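Local coordinates for protein probable chitinase (Chromobacterium violaceum, PDB 5JH8) that probably binds and hydrolyses chitin, as a member of the family 18 glycoside hydrolases with a TIM-barrel core, at residues I108-E113 against N121-F126; F126-G131 against G167-Y172; Y202-E205 against K211-N214; Y33-Q38 against S90-N95. All blocks are in the same frame, centred on the assembly; numbering follows the deposited sequence.

Helix 120-135 ties contacts 1 and 2 together: they share Phe126, their centres lie 8 Å apart, and Val110 CG2 comes 3.5 Å from Leu130 CD2. Contact 4 backs onto the same region, with Phe112 CZ 3.6 Å from Ile35 CG2 and Phe126 CE1 3.9 Å from Val93 CG2. Contact 3 stands apart from contacts 1 and 4, its centre 27 Å from that of contact 4, yet it meets contact 2 where Lys211 NZ approaches Gly167 O at 2.9 Å. The bound histidine reaches contact 1 directly, through Asp111 and Glu113; the side chains of Ile127, Ile212 and Ile35 in contacts 2, 3 and 4 are about 14, 14 and 13 Å from it.

Contact 1 (I108-E113 against N121-F126); sequences INVDFE and NNFSHF. With HIS (histidine), chain F.
Phe112 meets the helix through two rings, Phe123 and Phe126, and both run nearly parallel to it while slid well aside. The Phe112 and Phe126 planes differ by 10°, with centroids 5.8 Å apart; against Phe123 the tilt is 25°. Neither pair overlaps enough to be a stacked sandwich, and the touching is done at ring carbons: Phe112 CD2 lies 3.6 Å from Phe123 CE1, and Phe112 CE2 lies 3.9 Å from Phe126 CE2. Val110 fills in beside them. Its CG1 sits over one face of the Phe112 ring, toward the rim, and meets the edge of Phe123 near the ring plane, 4.2 Å from CZ. Phe123 can reach this far because its CG stands anti to the backbone N (chi1 -176°), which sends the ring out from the helix toward the strand. Val84 of helix 78-85 also packs against Phe112 and Phe126.

Between Val110 and Phe112, Asp111 points the other way, into the pocket. Its OD2 accepts a fairly straight hydrogen bond from ND1 of the bound histidine at 2.8 Å. Glu113 OE2 lies 3.3 Å from the ligand's CB and 2.5 Å from Asp111 OD1. The Asp-Phe-Glu run matches the end of the family 18 signature. Chemically the segment is two-sided: acids on the ligand side, a largely apolar, aromatic cluster on the helix side.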
loop_
_atom_site.group_PDB
_atom_site.type_symbol
_atom_site.label_atom_id
_atom_site.label_comp_id
_atom_site.label_asym_id
_atom_site.label_seq_id
_atom_site.Cartn_x
_atom_site.Cartn_y
_atom_site.Cartn_z
ATOM N N ILE A 108 -6.917 -9.539 8.831
ATOM C CA ILE A 108 -6.970 -9.592 7.379
ATOM C C ILE A 108 -6.729 -8.191 6.838
ATOM O O ILE A 108 -7.284 -7.213 7.357
ATOM C CB ILE A 108 -8.345 -10.123 6.908
ATOM C CG1 ILE A 108 -8.558 -11.583 7.361
ATOM C CG2 ILE A 108 -8.520 -9.909 5.400
ATOM C CD1 ILE A 108 -7.668 -12.584 6.692
ATOM N N ASN A 109 -5.926 -8.101 5.790
ATOM C CA ASN A 109 -5.819 -6.897 4.967
ATOM C C ASN A 109 -6.545 -7.191 3.653
ATOM O O ASN A 109 -6.052 -7.962 2.826
ATOM C CB ASN A 109 -4.337 -6.562 4.751
ATOM C CG ASN A 109 -4.040 -5.391 3.792
ATOM O OD1 ASN A 109 -2.910 -5.304 3.332
ATOM N ND2 ASN A 109 -4.988 -4.511 3.525
ATOM N N VAL A 110 -7.730 -6.608 3.471
ATOM C CA VAL A 110 -8.436 -6.671 2.191
ATOM C C VAL A 110 -7.767 -5.681 1.247
ATOM O O VAL A 110 -7.723 -4.480 1.528
ATOM C CB VAL A 110 -9.924 -6.353 2.362
ATOM C CG1 VAL A 110 -10.567 -6.175 0.971
ATOM C CG2 VAL A 110 -10.630 -7.457 3.152
ATOM N N ASP A 111 -7.228 -6.195 0.141
ATOM C CA ASP A 111 -6.601 -5.378 -0.900
ATOM C C ASP A 111 -7.403 -5.621 -2.168
ATOM O O ASP A 111 -7.003 -6.401 -3.040
ATOM C CB ASP A 111 -5.137 -5.730 -1.069
ATOM C CG ASP A 111 -4.450 -4.825 -2.063
ATOM O OD1 ASP A 111 -5.075 -3.837 -2.504
ATOM O OD2 ASP A 111 -3.289 -5.084 -2.424
ATOM N N PHE A 112 -8.581 -5.006 -2.236
ATOM C CA PHE A 112 -9.445 -5.115 -3.411
ATOM C C PHE A 112 -9.296 -3.842 -4.233
ATOM O O PHE A 112 -9.680 -2.757 -3.782
ATOM C CB PHE A 112 -10.916 -5.305 -3.041
ATOM C CG PHE A 112 -11.296 -6.711 -2.643
ATOM C CD1 PHE A 112 -10.359 -7.685 -2.289
ATOM C CD2 PHE A 112 -12.629 -7.033 -2.595
ATOM C CE1 PHE A 112 -10.772 -8.944 -1.897
ATOM C CE2 PHE A 112 -13.037 -8.272 -2.222
ATOM C CZ PHE A 112 -12.114 -9.234 -1.876
ATOM N N GLU A 113 -8.709 -3.982 -5.413
ATOM C CA GLU A 113 -8.466 -2.859 -6.293
ATOM C C GLU A 113 -9.319 -3.044 -7.543
ATOM O O GLU A 113 -9.792 -4.145 -7.858
ATOM C CB GLU A 113 -6.968 -2.735 -6.585
ATOM C CG GLU A 113 -6.190 -2.618 -5.272
ATOM C CD GLU A 113 -4.721 -2.289 -5.408
ATOM O OE1 GLU A 113 -4.297 -1.719 -6.430
ATOM O OE2 GLU A 113 -3.979 -2.614 -4.452
ATOM N N ASN A 121 -21.646 0.652 -2.599
ATOM C CA ASN A 121 -22.383 0.254 -1.405
ATOM C C ASN A 121 -22.251 -1.241 -1.120
ATOM O O ASN A 121 -22.242 -1.651 0.045
ATOM C CB ASN A 121 -23.847 0.662 -1.505
ATOM C CG ASN A 121 -24.040 2.168 -1.470
ATOM O OD1 ASN A 121 -23.148 2.923 -1.069
ATOM N ND2 ASN A 121 -25.220 2.616 -1.895
ATOM N N ASN A 122 -22.138 -2.072 -2.157
ATOM C CA ASN A 122 -21.909 -3.500 -1.949
ATOM C C ASN A 122 -20.604 -3.730 -1.213
ATOM O O ASN A 122 -20.538 -4.523 -0.274
ATOM C CB ASN A 122 -21.860 -4.223 -3.295
ATOM C CG ASN A 122 -23.197 -4.273 -3.989
ATOM O OD1 ASN A 122 -24.251 -4.283 -3.345
ATOM N ND2 ASN A 122 -23.168 -4.335 -5.319
ATOM N N PHE A 123 -19.543 -3.049 -1.639
ATOM C CA PHE A 123 -18.235 -3.225 -1.019
ATOM C C PHE A 123 -18.245 -2.713 0.422
ATOM O O PHE A 123 -17.704 -3.363 1.327
ATOM C CB PHE A 123 -17.169 -2.537 -1.880
ATOM C CG PHE A 123 -15.767 -2.753 -1.373
ATOM C CD1 PHE A 123 -15.259 -4.031 -1.195
ATOM C CD2 PHE A 123 -14.962 -1.677 -1.053
ATOM C CE1 PHE A 123 -13.965 -4.215 -0.705
ATOM C CE2 PHE A 123 -13.658 -1.861 -0.579
ATOM C CZ PHE A 123 -13.168 -3.128 -0.402
ATOM N N SER A 124 -18.871 -1.559 0.662
ATOM C CA SER A 124 -18.983 -1.056 2.025
ATOM C C SER A 124 -19.674 -2.076 2.909
ATOM O O SER A 124 -19.265 -2.297 4.054
ATOM C CB SER A 124 -19.782 0.241 2.034
ATOM O OG SER A 124 -19.062 1.237 1.350
ATOM N N HIS A 125 -20.743 -2.692 2.391
ATOM C CA HIS A 125 -21.492 -3.663 3.174
ATOM C C HIS A 125 -20.649 -4.895 3.467
ATOM O O HIS A 125 -20.622 -5.380 4.603
ATOM C CB HIS A 125 -22.793 -4.039 2.462
ATOM C CG HIS A 125 -23.636 -4.989 3.247
ATOM N ND1 HIS A 125 -23.765 -6.312 2.895
ATOM C CD2 HIS A 125 -24.342 -4.833 4.391
ATOM C CE1 HIS A 125 -24.542 -6.925 3.768
ATOM N NE2 HIS A 125 -24.910 -6.050 4.684
ATOM N N PHE A 126 -19.924 -5.390 2.462
ATOM C CA PHE A 126 -19.015 -6.517 2.674
ATOM C C PHE A 126 -18.025 -6.216 3.787
ATOM O O PHE A 126 -17.807 -7.046 4.676
ATOM C CB PHE A 126 -18.296 -6.837 1.365
ATOM C CG PHE A 126 -17.087 -7.739 1.512
ATOM C CD1 PHE A 126 -17.201 -9.036 1.975
ATOM C CD2 PHE A 126 -15.819 -7.282 1.170
ATOM C CE1 PHE A 126 -16.073 -9.836 2.100
ATOM C CE2 PHE A 126 -14.710 -8.084 1.292
ATOM C CZ PHE A 126 -14.833 -9.353 1.753
HETATM N N HIS F . 0.386 -2.436 -6.294
HETATM C CA HIS F . 0.319 -3.714 -5.592
HETATM C C HIS F . 0.198 -4.850 -6.598
HETATM O O HIS F . -0.241 -4.662 -7.740
HETATM C CB HIS F . -0.854 -3.727 -4.608
HETATM C CG HIS F . -0.658 -2.834 -3.420
HETATM N ND1 HIS F . -1.403 -2.957 -2.267
HETATM C CD2 HIS F . 0.182 -1.792 -3.213
HETATM C CE1 HIS F . -1.014 -2.048 -1.393
HETATM N NE2 HIS F . -0.068 -1.313 -1.949
HETATM O OXT HIS F . 0.551 -5.987 -6.281
#

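Contact 2 (F126-G131 against G167-Y172)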
loop_
_atom_site.group_PDB
_atom_site.type_symbol
_atom_site.label_atom_id
_atom_site.label_comp_id
_atom_site.label_asym_id
_atom_site.label_seq_id
_atom_site.Cartn_x
_atom_site.Cartn_y
_atom_site.Cartn_z
ATOM N N PHE A 126 -19.924 -5.390 2.462
ATOM C CA PHE A 126 -19.015 -6.517 2.674
ATOM C C PHE A 126 -18.025 -6.216 3.787
ATOM O O PHE A 126 -17.807 -7.046 4.676
ATOM C CB PHE A 126 -18.296 -6.837 1.365
ATOM C CG PHE A 126 -17.087 -7.739 1.512
ATOM C CD1 PHE A 126 -17.201 -9.036 1.975
ATOM C CD2 PHE A 126 -15.819 -7.282 1.170
ATOM C CE1 PHE A 126 -16.073 -9.836 2.100
ATOM C CE2 PHE A 126 -14.710 -8.084 1.292
ATOM C CZ PHE A 126 -14.833 -9.353 1.753
ATOM N N ILE A 127 -17.421 -5.028 3.758
ATOM C CA ILE A 127 -16.444 -4.645 4.769
ATOM C C ILE A 127 -17.099 -4.493 6.140
ATOM O O ILE A 127 -16.506 -4.866 7.157
ATOM C CB ILE A 127 -15.695 -3.387 4.288
ATOM C CG1 ILE A 127 -14.819 -3.735 3.069
ATOM C CG2 ILE A 127 -14.882 -2.769 5.410
ATOM C CD1 ILE A 127 -13.819 -4.861 3.274
ATOM N N GLN A 128 -18.327 -3.984 6.202
ATOM C CA GLN A 128 -19.048 -3.926 7.475
ATOM C C GLN A 128 -19.233 -5.316 8.076
ATOM O O GLN A 128 -18.978 -5.543 9.272
ATOM C CB GLN A 128 -20.413 -3.274 7.253
ATOM C CG GLN A 128 -20.350 -1.784 6.993
ATOM C CD GLN A 128 -21.661 -1.212 6.455
ATOM O OE1 GLN A 128 -22.570 -1.948 6.069
ATOM N NE2 GLN A 128 -21.745 0.108 6.406
ATOM N N VAL A 129 -19.719 -6.252 7.265
ATOM C CA VAL A 129 -19.973 -7.605 7.741
ATOM C C VAL A 129 -18.667 -8.287 8.123
ATOM O O VAL A 129 -18.578 -8.947 9.160
ATOM C CB VAL A 129 -20.756 -8.397 6.674
ATOM C CG1 VAL A 129 -20.912 -9.861 7.066
ATOM C CG2 VAL A 129 -22.105 -7.759 6.422
ATOM N N LEU A 130 -17.639 -8.121 7.296
ATOM C CA LEU A 130 -16.349 -8.737 7.554
ATOM C C LEU A 130 -15.730 -8.187 8.827
ATOM O O LEU A 130 -15.196 -8.944 9.650
ATOM C CB LEU A 130 -15.429 -8.513 6.354
ATOM C CG LEU A 130 -14.018 -9.075 6.502
ATOM C CD1 LEU A 130 -14.011 -10.571 6.701
ATOM C CD2 LEU A 130 -13.152 -8.650 5.326
ATOM N N GLY A 131 -15.792 -6.867 9.014
ATOM C CA GLY A 131 -15.244 -6.283 10.228
ATOM C C GLY A 131 -15.910 -6.824 11.481
ATOM O O GLY A 131 -15.248 -7.187 12.458
ATOM N N GLY A 167 -14.125 3.177 6.787
ATOM C CA GLY A 167 -13.384 3.502 7.984
ATOM C C GLY A 167 -14.152 3.239 9.252
ATOM O O GLY A 167 -13.549 2.982 10.291
ATOM N N ALA A 168 -15.481 3.327 9.202
ATOM C CA ALA A 168 -16.274 3.015 10.383
ATOM C C ALA A 168 -16.244 1.526 10.706
ATOM O O ALA A 168 -16.398 1.145 11.867
ATOM C CB ALA A 168 -17.716 3.482 10.190
ATOM N N ALA A 169 -16.016 0.681 9.710
ATOM C CA ALA A 169 -16.053 -0.760 9.891
ATOM C C ALA A 169 -14.687 -1.370 10.168
ATOM O O ALA A 169 -14.577 -2.335 10.929
ATOM C CB ALA A 169 -16.627 -1.404 8.630
ATOM N N ALA A 170 -13.646 -0.849 9.558
ATOM C CA ALA A 170 -12.321 -1.432 9.658
ATOM C C ALA A 170 -11.551 -0.853 10.845
ATOM O O ALA A 170 -11.888 0.198 11.385
ATOM C CB ALA A 170 -11.570 -1.156 8.365
ATOM N N ASP A 171 -10.526 -1.590 11.276
ATOM C CA ASP A 171 -9.587 -1.067 12.259
ATOM C C ASP A 171 -8.676 -0.016 11.647
ATOM O O ASP A 171 -8.344 0.987 12.310
ATOM C CB ASP A 171 -8.769 -2.197 12.877
ATOM C CG ASP A 171 -9.627 -3.143 13.630
ATOM O OD1 ASP A 171 -9.876 -2.858 14.810
ATOM O OD2 ASP A 171 -10.107 -4.120 13.024
ATOM N N TYR A 172 -8.270 -0.212 10.388
ATOM C CA TYR A 172 -7.443 0.750 9.685
ATOM C C TYR A 172 -7.825 0.766 8.218
ATOM O O TYR A 172 -8.157 -0.274 7.637
ATOM C CB TYR A 172 -5.965 0.380 9.731
ATOM C CG TYR A 172 -5.359 0.342 11.103
ATOM C CD1 TYR A 172 -4.833 1.499 11.681
ATOM C CD2 TYR A 172 -5.294 -0.850 11.836
ATOM C CE1 TYR A 172 -4.254 1.478 12.930
ATOM C CE2 TYR A 172 -4.727 -0.879 13.078
ATOM C CZ TYR A 172 -4.198 0.290 13.623
ATOM O OH TYR A 172 -3.617 0.240 14.877
#
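Ala169 presses its single methyl into the helix carrying Ile127, Gln128 and Gly131, and nearly everything here is van der Waals contact with that group. Backbone atoms come closest: Ala169 CB is 3.7 Å from Gln128 CA and 3.8 Å from Ile127 O. That oxygen already accepts the helical bond from Gly131 N, so the methyl merely rests beside an atom that has its partner. The main chains are correspondingly near, with 5.0 Å between the CA atoms of Gln128 and Ala169.

Side-chain contacts flank the methyl. Ile127 offers CG2, 3.9 Å from Ala169 CB, and this branch stands anti to its own backbone N, while CG1 goes beside that N. On the more exposed flank the aliphatic CG of Gln128 lies 4.1 Å from the same methyl.

A second carbonyl contact runs the other way: Ala169 O lies 4.1 Å from Gly131 CA, where the glycine has no side chain to intervene.

Helices 163-169 and 120-135 thus pack side by side through Ala169, on the outside of the family's TIM barrel. Ala169 is the last residue of its helix, and Ala170 leaves the helical conformation on the way to strand 172-176. Ile127 and Ala170 both reach inward to Val143 on strand 142-146.

Contact 3 (Y202-E205 against K211-N214); sequences YAVE and KILN
Ile212 carries the whole contact from the strand side, meeting Ala203 and Val204 of the preceding helix. Lys211, just ahead of it, sends its chain away from this helix: NZ is hydrogen-bonded to Gly167 O and Ala170 O, so the ammonium grips carbonyls at the end of helix 163-169, while the main chain turns into the strand.

At Ile212 the side chain comes off the strand facing the helix. CG1 is anti to the carbonyl carbon and beside the backbone N (chi1 -63°), and chi2 takes a second bend of the same sign, -63°, that lays CD1 against the helix surface. The two carbons of this branch are used separately. CD1, at the end, meets the methyl of Ala203, 4.1 Å from its CB; CG1, nearer the strand, sits more loosely beside Val204, 4.5 Å from that residue's CG1. The backbones stay well apart, with 7.4 Å between the CA atoms of Val204 and Ile212, a gap spanned by these aliphatic groups. Leu200 of the same helix and Leu173 and Ile175 of strand 172-176 also touch Ile212, which is buried.

Leu213 then turns to Leu5 and Met3 in the barrel interior, and Asn214 returns to the helix side, its OD1 hydrogen-bonded to Thr294 OG1.

Strand 172-176, helix 193-206 and strand 212-222 form a beta-alpha-beta crossover, the repeating element of the TIM barrel adopted by family 18 hydrolases; Ile212 is one of the residues by which the returning strand packs on its helix.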
loop_
_atom_site.group_PDB
_atom_site.type_symbol
_atom_site.label_atom_id
_atom_site.label_comp_id
_atom_site.label_asym_id
_atom_site.label_seq_id
_atom_site.Cartn_x
_atom_site.Cartn_y
_atom_site.Cartn_z
ATOM N N TYR A 202 -8.775 14.756 3.317
ATOM C CA TYR A 202 -10.035 14.154 2.917
ATOM C C TYR A 202 -10.353 12.954 3.798
ATOM O O TYR A 202 -11.480 12.794 4.279
ATOM C CB TYR A 202 -9.924 13.755 1.439
ATOM C CG TYR A 202 -11.102 12.998 0.872
ATOM C CD1 TYR A 202 -12.200 13.661 0.370
ATOM C CD2 TYR A 202 -11.106 11.613 0.835
ATOM C CE1 TYR A 202 -13.270 12.964 -0.131
ATOM C CE2 TYR A 202 -12.178 10.903 0.339
ATOM C CZ TYR A 202 -13.248 11.585 -0.155
ATOM O OH TYR A 202 -14.315 10.869 -0.641
ATOM N N ALA A 203 -9.353 12.096 4.025
ATOM C CA ALA A 203 -9.556 10.874 4.798
ATOM C C ALA A 203 -9.914 11.173 6.248
ATOM O O ALA A 203 -10.847 10.567 6.779
ATOM C CB ALA A 203 -8.315 9.989 4.717
ATOM N N VAL A 204 -9.181 12.084 6.908
ATOM C CA VAL A 204 -9.381 12.286 8.347
ATOM C C VAL A 204 -10.644 13.078 8.644
ATOM O O VAL A 204 -11.146 13.041 9.776
ATOM C CB VAL A 204 -8.159 12.869 9.082
ATOM C CG1 VAL A 204 -6.912 12.025 8.843
ATOM C CG2 VAL A 204 -7.910 14.304 8.689
ATOM N N GLU A 205 -11.189 13.787 7.662
ATOM C CA GLU A 205 -12.506 14.364 7.851
ATOM C C GLU A 205 -13.571 13.278 7.933
ATOM O O GLU A 205 -14.589 13.447 8.618
ATOM C CB GLU A 205 -12.818 15.308 6.689
ATOM C CG GLU A 205 -14.185 15.959 6.793
ATOM C CD GLU A 205 -14.421 16.985 5.695
ATOM O OE1 GLU A 205 -13.493 17.754 5.387
ATOM O OE2 GLU A 205 -15.538 17.034 5.133
ATOM N N LYS A 211 -7.421 5.632 12.767
ATOM C CA LYS A 211 -7.684 4.484 11.919
ATOM C C LYS A 211 -7.102 4.628 10.523
ATOM O O LYS A 211 -7.391 3.803 9.663
ATOM C CB LYS A 211 -9.190 4.260 11.805
ATOM C CG LYS A 211 -9.886 3.921 13.087
ATOM C CD LYS A 211 -11.348 3.655 12.768
ATOM C CE LYS A 211 -11.870 2.485 13.521
ATOM N NZ LYS A 211 -13.229 2.145 13.078
ATOM N N ILE A 212 -6.334 5.675 10.267
ATOM C CA ILE A 212 -5.718 5.895 8.969
ATOM C C ILE A 212 -4.232 5.587 9.046
ATOM O O ILE A 212 -3.546 6.026 9.970
ATOM C CB ILE A 212 -5.956 7.342 8.506
ATOM C CG1 ILE A 212 -7.454 7.627 8.311
ATOM C CG2 ILE A 212 -5.134 7.668 7.260
ATOM C CD1 ILE A 212 -8.126 6.823 7.252
ATOM N N LEU A 213 -3.743 4.849 8.049
ATOM C CA LEU A 213 -2.321 4.726 7.768
ATOM C C LEU A 213 -2.058 5.443 6.448
ATOM O O LEU A 213 -2.790 5.223 5.480
ATOM C CB LEU A 213 -1.899 3.260 7.611
ATOM C CG LEU A 213 -2.350 2.287 8.683
ATOM C CD1 LEU A 213 -2.024 0.890 8.242
ATOM C CD2 LEU A 213 -1.696 2.598 10.028
ATOM N N ASN A 214 -1.035 6.310 6.388
ATOM C CA ASN A 214 -0.582 6.758 5.084
ATOM C C ASN A 214 0.311 5.691 4.469
ATOM O O ASN A 214 0.584 4.647 5.066
ATOM C CB ASN A 214 0.021 8.163 5.125
ATOM C CG ASN A 214 1.357 8.226 5.817
ATOM O OD1 ASN A 214 1.672 7.414 6.670
ATOM N ND2 ASN A 214 2.159 9.235 5.453
#

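Contact 4 (Y33-Q38 against S90-N95); sequences YNITAQ and SQAVAN
Gln38 and Gln91 bring the two main chains to their nearest point, 7.2 Å between CA atoms. One segment is the end of TIM-barrel strand 27-35 running into a turn; the other is part of helix 89-96, which packs outside the barrel. Strand residues Tyr33 and Ile35 keep extended backbones and pair with Ser68 of the neighbouring parallel strand. Past Thr36 the chain bends back: Gln38 N makes a weak hydrogen bond to Thr36 OG1 (3.2 Å, 135° at the hydrogen), consistent with an ST turn, and the same hydroxyl is also bonded to Ala40 N. Helix 89-96 is regular here, with Asn95 N bonding to Gln91 O at 2.8 Å.

The apolar part of the contact is a meeting of methyls. Ile35 extends CD1 to within 3.9 Å of Ala92 CB. Its CG1 is anti to the backbone N (chi1 -167°) and chi2 is also extended, at 165°, so the branch runs out straight toward the helix. Val84 of helix 78-85 touches both residues.

Farther along, the contact becomes shallow and more exposed. The end of the Gln38 side chain leads away from the helix, leaving its backbone to do the touching. Asn95 adds a polar tie just beyond the segment, with ND2 hydrogen-bonded to Gly39 O. At the rim, Gln38 O rests 3.7 Å from Gln91 CB.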
loop_
_atom_site.group_PDB
_atom_site.type_symbol
_atom_site.label_atom_id
_atom_site.label_comp_id
_atom_site.label_asym_id
_atom_site.label_seq_id
_atom_site.Cartn_x
_atom_site.Cartn_y
_atom_site.Cartn_z
ATOM N N TYR A 33 -1.886 -13.932 -1.228
ATOM C CA TYR A 33 -3.153 -14.631 -1.298
ATOM C C TYR A 33 -4.137 -13.910 -2.210
ATOM O O TYR A 33 -4.206 -12.676 -2.224
ATOM C CB TYR A 33 -3.765 -14.767 0.105
ATOM C CG TYR A 33 -2.756 -15.275 1.121
ATOM C CD1 TYR A 33 -2.385 -16.605 1.150
ATOM C CD2 TYR A 33 -2.123 -14.404 2.013
ATOM C CE1 TYR A 33 -1.453 -17.059 2.056
ATOM C CE2 TYR A 33 -1.193 -14.855 2.904
ATOM C CZ TYR A 33 -0.850 -16.180 2.929
ATOM O OH TYR A 33 0.069 -16.619 3.855
ATOM N N ASN A 34 -4.935 -14.708 -2.921
ATOM C CA ASN A 34 -6.054 -14.213 -3.711
ATOM C C ASN A 34 -7.358 -14.767 -3.141
ATOM O O ASN A 34 -7.360 -15.669 -2.288
ATOM C CB ASN A 34 -5.896 -14.624 -5.181
ATOM C CG ASN A 34 -4.673 -13.999 -5.839
ATOM O OD1 ASN A 34 -4.210 -12.930 -5.440
ATOM N ND2 ASN A 34 -4.146 -14.667 -6.856
ATOM N N ILE A 35 -8.477 -14.220 -3.617
ATOM C CA ILE A 35 -9.797 -14.757 -3.314
ATOM C C ILE A 35 -10.521 -14.977 -4.630
ATOM O O ILE A 35 -10.352 -14.203 -5.580
ATOM C CB ILE A 35 -10.586 -13.840 -2.345
ATOM C CG1 ILE A 35 -11.826 -14.541 -1.790
ATOM C CG2 ILE A 35 -10.907 -12.498 -2.959
ATOM C CD1 ILE A 35 -12.423 -13.852 -0.581
ATOM N N THR A 36 -11.293 -16.055 -4.703
ATOM C CA THR A 36 -12.058 -16.355 -5.905
ATOM C C THR A 36 -13.444 -15.708 -5.846
ATOM O O THR A 36 -13.913 -15.254 -4.797
ATOM C CB THR A 36 -12.234 -17.866 -6.076
ATOM O OG1 THR A 36 -13.146 -18.352 -5.088
ATOM C CG2 THR A 36 -10.905 -18.609 -5.989
ATOM N N ALA A 37 -14.132 -15.719 -6.990
ATOM C CA ALA A 37 -15.495 -15.203 -7.048
ATOM C C ALA A 37 -16.461 -16.016 -6.199
ATOM O O ALA A 37 -17.562 -15.540 -5.917
ATOM C CB ALA A 37 -15.990 -15.154 -8.494
ATOM N N GLN A 38 -16.092 -17.228 -5.794
ATOM C CA GLN A 38 -16.909 -18.012 -4.876
ATOM C C GLN A 38 -16.513 -17.800 -3.419
ATOM O O GLN A 38 -17.074 -18.443 -2.527
ATOM C CB GLN A 38 -16.846 -19.512 -5.212
ATOM C CG GLN A 38 -17.372 -19.874 -6.589
ATOM C CD GLN A 38 -16.414 -19.515 -7.707
ATOM O OE1 GLN A 38 -15.200 -19.701 -7.594
ATOM N NE2 GLN A 38 -16.955 -18.991 -8.796
ATOM N N SER A 90 -21.341 -14.413 2.148
ATOM C CA SER A 90 -21.325 -15.199 3.380
ATOM C C SER A 90 -20.157 -16.182 3.387
ATOM O O SER A 90 -19.546 -16.433 4.434
ATOM C CB SER A 90 -22.657 -15.922 3.583
ATOM O OG SER A 90 -22.962 -16.734 2.476
ATOM N N GLN A 91 -19.867 -16.778 2.232
ATOM C CA GLN A 91 -18.720 -17.665 2.116
ATOM C C GLN A 91 -17.422 -16.900 2.314
ATOM O O GLN A 91 -16.541 -17.337 3.061
ATOM C CB GLN A 91 -18.748 -18.338 0.741
ATOM C CG GLN A 91 -19.916 -19.272 0.526
ATOM C CD GLN A 91 -21.139 -18.597 -0.058
ATOM O OE1 GLN A 91 -21.262 -17.377 -0.080
ATOM N NE2 GLN A 91 -22.064 -19.407 -0.529
ATOM N N ALA A 92 -17.284 -15.753 1.647
ATOM C CA ALA A 92 -16.044 -14.998 1.729
ATOM C C ALA A 92 -15.760 -14.549 3.148
ATOM O O ALA A 92 -14.616 -14.621 3.593
ATOM C CB ALA A 92 -16.111 -13.788 0.802
ATOM N N VAL A 93 -16.772 -14.045 3.858
ATOM C CA VAL A 93 -16.552 -13.548 5.214
ATOM C C VAL A 93 -16.108 -14.690 6.114
ATOM O O VAL A 93 -15.089 -14.603 6.805
ATOM C CB VAL A 93 -17.816 -12.857 5.750
ATOM C CG1 VAL A 93 -17.690 -12.603 7.235
ATOM C CG2 VAL A 93 -18.058 -11.552 5.023
ATOM N N ALA A 94 -16.857 -15.799 6.099
ATOM C CA ALA A 94 -16.490 -16.918 6.962
ATOM C C ALA A 94 -15.113 -17.453 6.610
ATOM O O ALA A 94 -14.329 -17.826 7.494
ATOM C CB ALA A 94 -17.517 -18.043 6.861
ATOM N N ASN A 95 -14.820 -17.539 5.310
ATOM C CA ASN A 95 -13.548 -18.101 4.874
ATOM C C ASN A 95 -12.380 -17.189 5.228
ATOM O O ASN A 95 -11.295 -17.680 5.520
ATOM C CB ASN A 95 -13.579 -18.401 3.376
ATOM C CG ASN A 95 -14.460 -19.595 3.043
ATOM O OD1 ASN A 95 -14.784 -20.386 3.932
ATOM N ND2 ASN A 95 -14.848 -19.731 1.779
#